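Local coordinates for protein pyrethroid hydrolase (Sphingobium faniae, PDB 5Y5R) that hydrolyses the ester bond of pyrethroid insecticides such as cypermethrin and permethrin, releasing an alcohol and a cyclopropanecarboxylic acid, at residues Asp37-Thr42 and Leu49-Met54; Leu98-Ala103 and Asn183-Arg188; Asp130-Val135 and Glu153-Asp158; Ser225-His230 and Pro237-Glu242. All blocks are in the same frame, centred on the assembly; numbering follows the deposited sequence.

Contact 1 (Asp37-Thr42 and Leu49-Met54); sequences DLTGHT and LSVVDM
Ser50 and Val51 lean on the turn at Thr39 and Gly40. Ser50 comes first: OG lies 4.2 Å from Gly40 CA, a van der Waals approach; the hydroxyl itself is hydrogen-bonded to Gly47 O in its own loop. A small polar residue suits this half-open place.

Val51 follows and does most of the touching, through one branch. Its CG2 is 3.5 Å from Thr39 O and 4.2 Å from Thr39 CG2, methyl to methyl, while CG1 stands anti to the backbone N. Thr39 turns its methyl to the contact, and its OG1 is hydrogen-bonded to His56 O. Further on, Asp53 N-caps the helix that starts at Met54, its OD1 paired with His56 N.

On the facing side, Leu38 to His41 form a type II beta turn, closed by His41 N to Leu38 O at 3.1 Å. Gly40 holds the third position with a phi of 87°. A CB here would sit tight against Val51 CG2 and be jammed against the preceding carbonyl O, so glycine suits the place on both counts. Such a glycine-bearing type II turn here folds back the long loop between strand 32-34 and helix 54-57 of the alpha/beta hydrolase fold.

Contact 2 (Leu98-Ala103 and Asn183-Arg188); sequences LIYLTA and NPMEGR
Met185 alone spans the wide gap to Leu98 and Tyr100: the nearest CA atoms, those of Leu98 and Met185, are 12.1 Å apart, and one long side chain, here selenomethionine, makes every touch from its side. The partner is strand 95-101 of the central parallel sheet of the alpha/beta hydrolase fold. Leu98 and Tyr100, two apart on the strand, point to the same face, where helix 80-90 also packs; Ile99 between them points the other way.

Met185 runs extended through chi2 and then bends at chi3 (73°), which lets its last two atoms serve different partners. CE meets Leu98 CD1 tip to tip at 4.2 Å, an apolar contact of two methyl groups. SE passes beside the tyrosine, 4.1 Å from Tyr100 OH, the two side chains sliding past each other in opposite directions. The phenol oxygen has its polar partner in Ser85 OG of the helix, so what it offers Met185 is van der Waals packing. A long, unbranched selenoether chain (a thioether in the natural methionine) suits a buried place that needs reach more than polarity, and Ser85 and Leu190 also flank it.

The loop probably helps to orient Met185. Asn183 ND2 is hydrogen-bonded to Thr106 O, and the other end of the amide makes an Asx turn: Asn183 OD1 accepts from Met185 N at 2.8 Å with an N-H...O angle of 159°, the donor standing 56° above the carbonyl plane.

Contact 3 (Asp130-Val135 and Glu153-Asp158); sequences DLIQPV and EVFMGD. With 8NL ((2-methyl-3-phenyl-phenyl)methyl (1~{S})-3-[(~{E})-2-chloranyl-3,3,3-tris(fluoranyl)prop-1-enyl]-2,2-dimethyl-cyclopropane-1-carboxylate), chain G.
Ile132 and Phe155 line the pyrethroid pocket of this alpha/beta hydrolase, with Leu131 and Val154 packed beside them. The contact joins helical and beta elements inserted between strands 95-101 and 194-199, where such enzymes carry their lid. Helix 126-131 runs straight into strand 132-135, and the junction meets the end of helix 148-155.

Leu131 reaches tip to tip toward Val154, its CD1 set 3.9 Å from Val154 CG2 and equally close to CG1, so that one methyl rests against both branches. The same CD1 lies 3.9 Å from Phe155 CE2, as the leucine slides past the ring. Ile132 comes obliquely: CG1 is 4.0 Å from Phe155 CZ. Branched aliphatic residues suit this side because they can fill the space round a flat ring without polar demands.

Phe155 is shared with the ligand. Over one face of its ring, 3.6 Å above the plane and offset toward the rim, lies 8NL C12, the near edge of the terminal phenyl, while the central ring adjoins CD1 and CB. Phe155 CB is 3.6 Å from 8NL C5. Ser78, His230 and Ala12 hold the ligand's polar part by hydrogen bonds, leaving the hydrophobic ends to residues like these. At the far end, Ile132 CG1 touches the trifluoromethyl group, 3.8 Å from 8NL F2.

Contact 4 (Ser225-His230 and Pro237-Glu242); sequences SLPASH and PERLAE. With 8NL ((2-methyl-3-phenyl-phenyl)methyl (1~{S})-3-[(~{E})-2-chloranyl-3,3,3-tris(fluoranyl)prop-1-enyl]-2,2-dimethyl-cyclopropane-1-carboxylate), chain G; SO4 (sulfate ion), chain H.
Arg239 extends from the first turn of helix 237-249 past a bound sulfate to the exposed Pro227. Its CB lies 3.4 Å from sulfate O2, and CG is closer still, 3.2 Å from the same O2. From CD the chain bends (chi3 -84°), which brings NE round to donate to sulfate O2 at 2.9 Å and a nearly straight 164°. Beyond CZ, NH2 donates to sulfate O3 at 2.8 Å, so the anion sits at the edge of the guanidinium, near its plane. NH1 ends 4.4 Å from Pro227 CG, a loose, oblique van der Waals approach.

The backbone shares the grip: Arg239 N donates to sulfate O2, which therefore receives two bonds from one residue, while Glu238 N reaches O1. Deeper in, Leu226 and Leu240 cross at about a right angle, CD1 to CD1 at 3.9 Å, and seal the helix to edge strand 222-226; leucine fits this buried seam as arginine fits the solvent-facing side.

Past the strand, the chain carries His230 to the active site. Its ND1 is hydrogen-bonded to Asp202, the two forming the probable charge relay, and NE2 donates to the bridging ester oxygen, 8NL O, at 3.3 Å. The sulfate, probably from the crystallisation liquor, occupies an anion site made by a helix start and one arginine. His230 instead stands beside the oxygen that would leave with the alcohol, consistent with a Ser-His-Asp triad in which Ser78 of the GxSxG elbow, hydrogen-bonded to the ligand, would probably be the nucleophile.

In the fold
Contacts 2 and 3 are buried and largely apolar, whereas contacts 1 and 4 are partly buried and mix hydrophobic touches with polar groups at the surface. Contacts 2 and 4 both reach the central parallel sheet, one at strand 95-101 and the other at edge strand 222-226, and they meet where Leu101 packs on Leu240 and Thr102 on His230. Contacts 3 and 4 share the ligand: the first supplies a hydrophobic wall, the second the probable charge-relay histidine, and Asp158 ties them by accepting from Ser229 N. Contact 3 is nested in the chain loop that contact 2 closes. Contact 1, a turn-and-loop contact, touches none of the others and lies across the chain's centre from contact 4.

Contact 1 (Asp37-Thr42 and Leu49-Met54)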
# COMPACT_ATOMS: atom_id res chain seq x y z
N ASP A 37 -0.49 9.06 -8.23
CA ASP A 37 0.81 8.46 -8.51
C ASP A 37 1.85 8.97 -7.50
O ASP A 37 2.02 10.17 -7.31
CB ASP A 37 1.25 8.82 -9.93
CG ASP A 37 0.41 8.15 -11.01
OD1 ASP A 37 -0.29 7.13 -10.75
OD2 ASP A 37 0.42 8.68 -12.15
N LEU A 38 2.57 8.06 -6.85
CA LEU A 38 3.69 8.54 -6.06
C LEU A 38 4.79 9.02 -7.02
O LEU A 38 4.66 8.92 -8.24
CB LEU A 38 4.17 7.47 -5.07
CG LEU A 38 3.20 7.11 -3.92
CD1 LEU A 38 3.79 6.11 -2.90
CD2 LEU A 38 2.83 8.34 -3.17
N THR A 39 5.81 9.65 -6.47
CA THR A 39 6.89 10.18 -7.29
C THR A 39 7.59 9.05 -8.03
O THR A 39 7.82 7.97 -7.47
CB THR A 39 7.86 10.97 -6.42
OG1 THR A 39 7.16 12.05 -5.82
CG2 THR A 39 9.03 11.50 -7.23
N GLY A 40 7.85 9.26 -9.32
CA GLY A 40 8.45 8.25 -10.17
C GLY A 40 7.45 7.32 -10.81
O GLY A 40 7.84 6.42 -11.55
N HIS A 41 6.16 7.46 -10.50
CA HIS A 41 5.16 6.53 -11.00
C HIS A 41 4.32 7.12 -12.12
O HIS A 41 3.29 6.54 -12.49
CB HIS A 41 4.29 6.04 -9.83
CG HIS A 41 5.01 5.11 -8.91
ND1 HIS A 41 4.85 3.74 -8.96
CD2 HIS A 41 5.98 5.33 -8.00
CE1 HIS A 41 5.65 3.17 -8.08
NE2 HIS A 41 6.34 4.11 -7.48
N THR A 42 4.73 8.25 -12.70
CA THR A 42 4.00 8.82 -13.83
C THR A 42 4.89 8.86 -15.07
O THR A 42 5.92 9.55 -15.06
CB THR A 42 3.51 10.21 -13.45
OG1 THR A 42 2.84 10.12 -12.19
CG2 THR A 42 2.56 10.77 -14.52
N LEU A 49 15.01 6.60 -10.69
CA LEU A 49 16.19 7.29 -10.17
C LEU A 49 15.89 8.70 -9.68
O LEU A 49 16.74 9.31 -9.03
CB LEU A 49 17.32 7.32 -11.20
CG LEU A 49 17.92 5.98 -11.62
CD1 LEU A 49 18.90 6.18 -12.77
CD2 LEU A 49 18.62 5.29 -10.46
N SER A 50 14.72 9.25 -10.04
CA SER A 50 14.36 10.59 -9.58
C SER A 50 13.95 10.62 -8.11
O SER A 50 14.01 11.67 -7.48
CB SER A 50 13.23 11.13 -10.46
OG SER A 50 12.01 10.43 -10.20
N VAL A 51 13.57 9.49 -7.54
CA VAL A 51 13.15 9.52 -6.15
C VAL A 51 14.37 9.73 -5.26
O VAL A 51 15.27 8.89 -5.20
CB VAL A 51 12.42 8.23 -5.77
CG1 VAL A 51 11.95 8.33 -4.34
CG2 VAL A 51 11.28 8.00 -6.75
N VAL A 52 14.35 10.80 -4.47
CA VAL A 52 15.47 11.09 -3.60
C VAL A 52 15.34 10.39 -2.26
O VAL A 52 16.24 9.66 -1.84
CB VAL A 52 15.58 12.61 -3.40
CG1 VAL A 52 16.72 12.88 -2.46
CG2 VAL A 52 15.76 13.30 -4.75
N ASP A 53 14.21 10.54 -1.60
CA ASP A 53 13.98 9.95 -0.28
C ASP A 53 12.47 9.89 -0.08
O ASP A 53 11.69 10.17 -1.00
CB ASP A 53 14.75 10.71 0.81
CG ASP A 53 14.33 12.16 0.95
OD1 ASP A 53 13.34 12.58 0.32
OD2 ASP A 53 14.99 12.90 1.72
N MSE A 54 12.04 9.48 1.11
CA MSE A 54 10.62 9.23 1.31
C MSE A 54 9.78 10.50 1.31
O MSE A 54 8.65 10.48 0.85
CB MSE A 54 10.39 8.47 2.61
CG MSE A 54 10.77 6.99 2.47
SE MSE A 54 9.60 6.02 1.26
CE MSE A 54 8.06 5.71 2.50

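Contact 2 (Leu98-Ala103 and Asn183-Arg188)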
# COMPACT_ATOMS: atom_id res chain seq x y z
N LEU A 98 -5.46 4.85 9.56
CA LEU A 98 -4.51 4.15 8.70
C LEU A 98 -5.05 2.78 8.31
O LEU A 98 -5.43 1.99 9.17
CB LEU A 98 -3.15 3.98 9.39
CG LEU A 98 -2.36 5.27 9.63
CD1 LEU A 98 -1.12 5.00 10.46
CD2 LEU A 98 -1.97 5.96 8.31
N ILE A 99 -5.08 2.50 7.02
CA ILE A 99 -5.56 1.22 6.52
C ILE A 99 -4.42 0.53 5.78
O ILE A 99 -3.93 1.04 4.77
CB ILE A 99 -6.75 1.41 5.58
CG1 ILE A 99 -7.90 2.15 6.28
CG2 ILE A 99 -7.23 0.06 5.08
CD1 ILE A 99 -9.06 2.33 5.37
N TYR A 100 -4.06 -0.67 6.24
CA TYR A 100 -3.01 -1.48 5.62
C TYR A 100 -3.66 -2.65 4.88
O TYR A 100 -4.09 -3.62 5.50
CB TYR A 100 -2.00 -1.97 6.67
CG TYR A 100 -1.23 -0.88 7.36
CD1 TYR A 100 -1.78 -0.17 8.42
CD2 TYR A 100 0.03 -0.53 6.94
CE1 TYR A 100 -1.10 0.82 9.07
CE2 TYR A 100 0.72 0.47 7.57
CZ TYR A 100 0.15 1.16 8.63
OH TYR A 100 0.86 2.14 9.28
N LEU A 101 -3.69 -2.57 3.55
CA LEU A 101 -4.35 -3.56 2.70
C LEU A 101 -3.31 -4.54 2.17
O LEU A 101 -2.65 -4.27 1.16
CB LEU A 101 -5.12 -2.86 1.57
CG LEU A 101 -5.75 -3.77 0.51
CD1 LEU A 101 -6.71 -4.83 1.09
CD2 LEU A 101 -6.46 -2.93 -0.54
N THR A 102 -3.27 -5.72 2.80
CA THR A 102 -2.23 -6.74 2.66
C THR A 102 -0.93 -6.00 2.38
O THR A 102 -0.28 -6.17 1.34
CB THR A 102 -2.64 -7.83 1.64
OG1 THR A 102 -1.68 -8.90 1.63
CG2 THR A 102 -2.85 -7.28 0.20
N ALA A 103 -0.59 -5.11 3.31
CA ALA A 103 0.41 -4.07 3.13
C ALA A 103 1.55 -4.27 4.12
O ALA A 103 1.42 -4.98 5.11
CB ALA A 103 -0.19 -2.66 3.33
N ASN A 183 10.48 2.73 9.59
CA ASN A 183 9.27 3.43 10.01
C ASN A 183 9.60 4.44 11.10
O ASN A 183 10.12 4.05 12.14
CB ASN A 183 8.21 2.45 10.51
CG ASN A 183 6.92 3.16 10.91
OD1 ASN A 183 6.79 4.37 10.77
ND2 ASN A 183 5.95 2.40 11.37
N PRO A 184 9.38 5.73 10.87
CA PRO A 184 9.66 6.73 11.90
C PRO A 184 8.49 7.04 12.83
O PRO A 184 8.58 7.99 13.61
CB PRO A 184 10.00 7.96 11.06
CG PRO A 184 9.06 7.83 9.89
CD PRO A 184 8.90 6.34 9.63
N MSE A 185 7.40 6.28 12.77
CA MSE A 185 6.24 6.61 13.60
C MSE A 185 6.59 6.62 15.07
O MSE A 185 7.11 5.64 15.60
CB MSE A 185 5.11 5.63 13.35
CG MSE A 185 4.30 5.97 12.15
SE MSE A 185 3.11 4.53 11.81
CE MSE A 185 1.92 4.91 13.32
N GLU A 186 6.29 7.74 15.73
CA GLU A 186 6.50 7.85 17.16
C GLU A 186 5.40 8.70 17.77
O GLU A 186 4.75 9.50 17.08
CB GLU A 186 7.86 8.48 17.47
CG GLU A 186 7.94 9.93 17.08
CD GLU A 186 9.32 10.51 17.28
OE1 GLU A 186 10.32 9.76 17.23
OE2 GLU A 186 9.40 11.74 17.49
N GLY A 187 5.22 8.53 19.09
CA GLY A 187 4.36 9.44 19.82
C GLY A 187 2.96 9.57 19.28
O GLY A 187 2.14 8.65 19.34
N ARG A 188 2.68 10.75 18.73
CA ARG A 188 1.33 11.10 18.35
C ARG A 188 0.80 10.18 17.25
O ARG A 188 -0.35 9.72 17.31
CB ARG A 188 1.35 12.55 17.88
CG ARG A 188 0.10 13.37 18.03
CD ARG A 188 0.36 14.70 17.35
NE ARG A 188 -0.87 15.36 16.96
CZ ARG A 188 -0.93 16.64 16.61
NH1 ARG A 188 0.17 17.38 16.61
NH2 ARG A 188 -2.10 17.18 16.26

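Contact 3 (Asp130-Val135 and Glu153-Asp158)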
# COMPACT_ATOMS: atom_id res chain seq x y z
N ASP A 130 11.52 -13.73 -6.53
CA ASP A 130 11.79 -14.57 -7.69
C ASP A 130 11.49 -13.84 -9.00
O ASP A 130 12.26 -13.91 -9.96
CB ASP A 130 10.92 -15.83 -7.61
CG ASP A 130 11.09 -16.76 -8.81
OD1 ASP A 130 12.20 -17.28 -8.98
OD2 ASP A 130 10.15 -16.98 -9.59
N LEU A 131 10.38 -13.09 -9.03
CA LEU A 131 9.82 -12.53 -10.25
C LEU A 131 10.15 -11.07 -10.47
O LEU A 131 9.92 -10.56 -11.57
CB LEU A 131 8.29 -12.68 -10.24
CG LEU A 131 7.79 -14.12 -10.38
CD1 LEU A 131 6.35 -14.23 -9.93
CD2 LEU A 131 7.95 -14.64 -11.80
N ILE A 132 10.60 -10.38 -9.44
CA ILE A 132 10.98 -8.98 -9.48
C ILE A 132 12.47 -8.93 -9.21
O ILE A 132 12.93 -9.38 -8.15
CB ILE A 132 10.21 -8.16 -8.43
CG1 ILE A 132 8.69 -8.33 -8.61
CG2 ILE A 132 10.66 -6.72 -8.47
CD1 ILE A 132 8.11 -7.72 -9.86
N GLN A 133 13.22 -8.38 -10.15
CA GLN A 133 14.67 -8.45 -10.12
C GLN A 133 15.33 -7.08 -10.04
O GLN A 133 14.70 -6.06 -10.35
CB GLN A 133 15.19 -9.23 -11.33
CG GLN A 133 14.53 -10.59 -11.46
CD GLN A 133 14.86 -11.27 -12.78
OE1 GLN A 133 14.97 -10.61 -13.82
NE2 GLN A 133 14.99 -12.59 -12.74
N PRO A 134 16.55 -7.01 -9.51
CA PRO A 134 17.24 -5.71 -9.41
C PRO A 134 17.74 -5.21 -10.76
O PRO A 134 18.06 -6.00 -11.65
CB PRO A 134 18.42 -6.01 -8.48
CG PRO A 134 18.05 -7.35 -7.78
CD PRO A 134 17.29 -8.09 -8.83
N VAL A 135 17.80 -3.87 -10.90
CA VAL A 135 18.43 -3.16 -12.03
C VAL A 135 19.17 -1.95 -11.46
O VAL A 135 18.96 -1.56 -10.31
CB VAL A 135 17.44 -2.72 -13.14
CG1 VAL A 135 16.70 -3.93 -13.75
CG2 VAL A 135 16.47 -1.68 -12.64
N GLU A 153 -0.50 -14.84 -12.96
CA GLU A 153 -1.19 -15.70 -12.00
C GLU A 153 -0.76 -15.41 -10.58
O GLU A 153 -1.51 -15.75 -9.66
CB GLU A 153 -0.98 -17.18 -12.29
CG GLU A 153 0.42 -17.65 -12.32
CD GLU A 153 0.55 -19.02 -12.95
OE1 GLU A 153 -0.37 -19.49 -13.65
OE2 GLU A 153 1.58 -19.66 -12.69
N VAL A 154 0.43 -14.85 -10.38
CA VAL A 154 0.94 -14.52 -9.03
C VAL A 154 0.43 -13.17 -8.54
O VAL A 154 -0.07 -13.05 -7.42
CB VAL A 154 2.48 -14.58 -9.02
CG1 VAL A 154 3.04 -14.00 -7.79
CG2 VAL A 154 2.96 -16.02 -9.15
N PHE A 155 0.61 -12.12 -9.34
CA PHE A 155 0.26 -10.77 -8.94
C PHE A 155 -1.11 -10.28 -9.41
O PHE A 155 -1.67 -9.41 -8.75
CB PHE A 155 1.29 -9.78 -9.47
CG PHE A 155 2.64 -9.89 -8.83
CD1 PHE A 155 2.92 -9.21 -7.66
CD2 PHE A 155 3.66 -10.65 -9.43
CE1 PHE A 155 4.17 -9.26 -7.09
CE2 PHE A 155 4.92 -10.74 -8.84
CZ PHE A 155 5.17 -10.03 -7.67
N MSE A 156 -1.61 -10.73 -10.56
CA MSE A 156 -2.84 -10.18 -11.21
C MSE A 156 -3.95 -11.22 -11.35
O MSE A 156 -4.84 -11.12 -12.21
CB MSE A 156 -2.53 -9.63 -12.61
CG MSE A 156 -1.45 -8.54 -12.72
SE MSE A 156 -0.60 -8.51 -14.52
CE MSE A 156 1.14 -9.35 -14.01
N GLY A 157 -3.89 -12.26 -10.52
CA GLY A 157 -4.90 -13.29 -10.54
C GLY A 157 -6.29 -12.80 -10.16
O GLY A 157 -7.27 -13.47 -10.48
N ASP A 158 -6.37 -11.70 -9.40
CA ASP A 158 -7.63 -11.10 -8.98
C ASP A 158 -8.29 -10.26 -10.06
O ASP A 158 -9.40 -9.74 -9.80
CB ASP A 158 -7.44 -10.23 -7.74
CG ASP A 158 -7.13 -11.04 -6.50
OD1 ASP A 158 -8.09 -11.44 -5.80
OD2 ASP A 158 -5.95 -11.26 -6.22
C 8NL G . 4.35 -5.57 -8.50
C8 8NL G . 3.00 -5.65 -12.33
C9 8NL G . 3.69 -5.83 -13.52
C10 8NL G . 4.59 -6.88 -13.66
C11 8NL G . 4.76 -7.72 -12.55
C12 8NL G . 4.06 -7.52 -11.37
C13 8NL G . 2.43 -5.00 -6.21
O 8NL G . 3.34 -5.82 -5.44
CL 8NL G . 9.24 -8.48 -2.41
C21 8NL G . 7.97 -7.39 -2.98
C22 8NL G . 8.14 -6.78 -4.35
F2 8NL G . 7.29 -7.38 -5.17
F1 8NL G . 7.94 -5.48 -4.37
F 8NL G . 9.37 -7.02 -4.74
C20 8NL G . 6.90 -7.16 -2.21
C16 8NL G . 5.81 -6.21 -2.65
C17 8NL G . 4.63 -6.47 -1.72
C18 8NL G . 4.95 -5.21 -0.93
C19 8NL G . 4.75 -7.77 -0.92
C15 8NL G . 4.48 -6.63 -3.26
C14 8NL G . 3.91 -5.48 -4.10
O1 8NL G . 3.99 -4.32 -3.70
C2 8NL G . 2.02 -5.47 -7.61
C3 8NL G . 0.65 -5.61 -7.83
C4 8NL G . 0.13 -6.03 -9.05
C5 8NL G . 0.99 -6.28 -10.12
C6 8NL G . 2.37 -6.16 -9.97
C1 8NL G . 2.88 -5.74 -8.71
C7 8NL G . 3.17 -6.46 -11.22

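Contact 4 (Ser225-His230 and Pro237-Glu242)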
# COMPACT_ATOMS: atom_id res chain seq x y z
N SER A 225 -10.78 -9.54 7.43
CA SER A 225 -10.23 -10.54 6.53
C SER A 225 -11.07 -10.60 5.27
O SER A 225 -12.30 -10.65 5.35
CB SER A 225 -10.21 -11.92 7.20
OG SER A 225 -9.40 -11.90 8.35
N LEU A 226 -10.41 -10.60 4.11
CA LEU A 226 -11.07 -10.75 2.82
C LEU A 226 -10.60 -12.04 2.17
O LEU A 226 -9.41 -12.38 2.29
CB LEU A 226 -10.73 -9.58 1.90
CG LEU A 226 -11.09 -8.16 2.26
CD1 LEU A 226 -10.65 -7.28 1.08
CD2 LEU A 226 -12.58 -8.01 2.56
N PRO A 227 -11.53 -12.82 1.46
CA PRO A 227 -11.13 -14.07 0.78
C PRO A 227 -10.56 -13.84 -0.62
O PRO A 227 -11.06 -14.37 -1.61
CB PRO A 227 -12.46 -14.83 0.73
CG PRO A 227 -13.50 -13.73 0.60
CD PRO A 227 -12.96 -12.52 1.30
N ALA A 228 -9.47 -13.07 -0.70
CA ALA A 228 -8.90 -12.63 -1.98
C ALA A 228 -7.39 -12.90 -2.05
O ALA A 228 -6.72 -13.04 -1.03
CB ALA A 228 -9.13 -11.14 -2.17
N SER A 229 -6.84 -12.91 -3.27
CA SER A 229 -5.39 -12.97 -3.38
C SER A 229 -4.84 -11.55 -3.40
O SER A 229 -5.42 -10.67 -2.76
CB SER A 229 -4.90 -13.77 -4.59
OG SER A 229 -5.50 -13.39 -5.80
N HIS A 230 -3.74 -11.32 -4.13
CA HIS A 230 -2.91 -10.13 -3.89
C HIS A 230 -3.64 -8.80 -4.10
O HIS A 230 -3.26 -7.79 -3.50
CB HIS A 230 -1.67 -10.16 -4.80
CG HIS A 230 -0.65 -9.13 -4.41
ND1 HIS A 230 -0.23 -8.98 -3.11
CD2 HIS A 230 -0.05 -8.15 -5.12
CE1 HIS A 230 0.64 -7.98 -3.04
NE2 HIS A 230 0.75 -7.45 -4.25
N PRO A 237 -14.13 -5.08 -5.27
CA PRO A 237 -14.15 -3.65 -4.94
C PRO A 237 -15.28 -3.26 -4.01
O PRO A 237 -15.10 -2.38 -3.16
CB PRO A 237 -14.32 -2.97 -6.31
CG PRO A 237 -14.94 -4.02 -7.17
CD PRO A 237 -14.33 -5.32 -6.71
N GLU A 238 -16.46 -3.89 -4.17
CA GLU A 238 -17.63 -3.56 -3.36
C GLU A 238 -17.40 -3.90 -1.88
O GLU A 238 -17.58 -3.05 -1.00
CB GLU A 238 -18.83 -4.34 -3.89
CG GLU A 238 -19.43 -3.88 -5.22
CD GLU A 238 -20.35 -2.67 -5.08
OE1 GLU A 238 -20.42 -2.10 -3.97
OE2 GLU A 238 -21.02 -2.32 -6.08
N ARG A 239 -16.97 -5.14 -1.61
CA ARG A 239 -16.69 -5.54 -0.23
C ARG A 239 -15.54 -4.74 0.34
O ARG A 239 -15.55 -4.37 1.53
CB ARG A 239 -16.35 -7.03 -0.17
CG ARG A 239 -17.58 -7.95 -0.33
CD ARG A 239 -17.27 -9.42 -0.57
NE ARG A 239 -17.01 -9.70 -1.99
CZ ARG A 239 -16.76 -10.91 -2.51
NH1 ARG A 239 -16.77 -12.00 -1.76
NH2 ARG A 239 -16.52 -11.03 -3.82
N LEU A 240 -14.55 -4.45 -0.50
CA LEU A 240 -13.38 -3.71 -0.05
C LEU A 240 -13.73 -2.28 0.27
O LEU A 240 -13.38 -1.78 1.34
CB LEU A 240 -12.28 -3.76 -1.13
CG LEU A 240 -11.04 -2.95 -0.80
CD1 LEU A 240 -10.48 -3.40 0.57
CD2 LEU A 240 -9.97 -3.07 -1.90
N ALA A 241 -14.45 -1.61 -0.64
CA ALA A 241 -14.84 -0.23 -0.41
C ALA A 241 -15.79 -0.12 0.79
O ALA A 241 -15.75 0.88 1.52
CB ALA A 241 -15.48 0.37 -1.68
N GLU A 242 -16.66 -1.11 0.98
CA GLU A 242 -17.55 -1.14 2.15
C GLU A 242 -16.75 -1.10 3.45
O GLU A 242 -17.06 -0.33 4.37
CB GLU A 242 -18.43 -2.38 2.11
CG GLU A 242 -19.35 -2.51 3.33
CD GLU A 242 -20.26 -3.73 3.26
OE1 GLU A 242 -20.03 -4.61 2.40
OE2 GLU A 242 -21.20 -3.84 4.09
C 8NL G . 4.35 -5.57 -8.50
C8 8NL G . 3.00 -5.65 -12.33
C9 8NL G . 3.69 -5.83 -13.52
C10 8NL G . 4.59 -6.88 -13.66
C11 8NL G . 4.76 -7.72 -12.55
C12 8NL G . 4.06 -7.52 -11.37
C13 8NL G . 2.43 -5.00 -6.21
O 8NL G . 3.34 -5.82 -5.44
CL 8NL G . 9.24 -8.48 -2.41
C21 8NL G . 7.97 -7.39 -2.98
C22 8NL G . 8.14 -6.78 -4.35
F2 8NL G . 7.29 -7.38 -5.17
F1 8NL G . 7.94 -5.48 -4.37
F 8NL G . 9.37 -7.02 -4.74
C20 8NL G . 6.90 -7.16 -2.21
C16 8NL G . 5.81 -6.21 -2.65
C17 8NL G . 4.63 -6.47 -1.72
C18 8NL G . 4.95 -5.21 -0.93
C19 8NL G . 4.75 -7.77 -0.92
C15 8NL G . 4.48 -6.63 -3.26
C14 8NL G . 3.91 -5.48 -4.10
O1 8NL G . 3.99 -4.32 -3.70
C2 8NL G . 2.02 -5.47 -7.61
C3 8NL G . 0.65 -5.61 -7.83
C4 8NL G . 0.13 -6.03 -9.05
C5 8NL G . 0.99 -6.28 -10.12
C6 8NL G . 2.37 -6.16 -9.97
C1 8NL G . 2.88 -5.74 -8.71
C7 8NL G . 3.17 -6.46 -11.22
S SO4 H . -17.75 -7.50 -4.85
O1 SO4 H . -17.23 -6.43 -5.70
O2 SO4 H . -17.35 -7.23 -3.46
O3 SO4 H . -17.25 -8.77 -5.36
O4 SO4 H . -19.22 -7.53 -4.91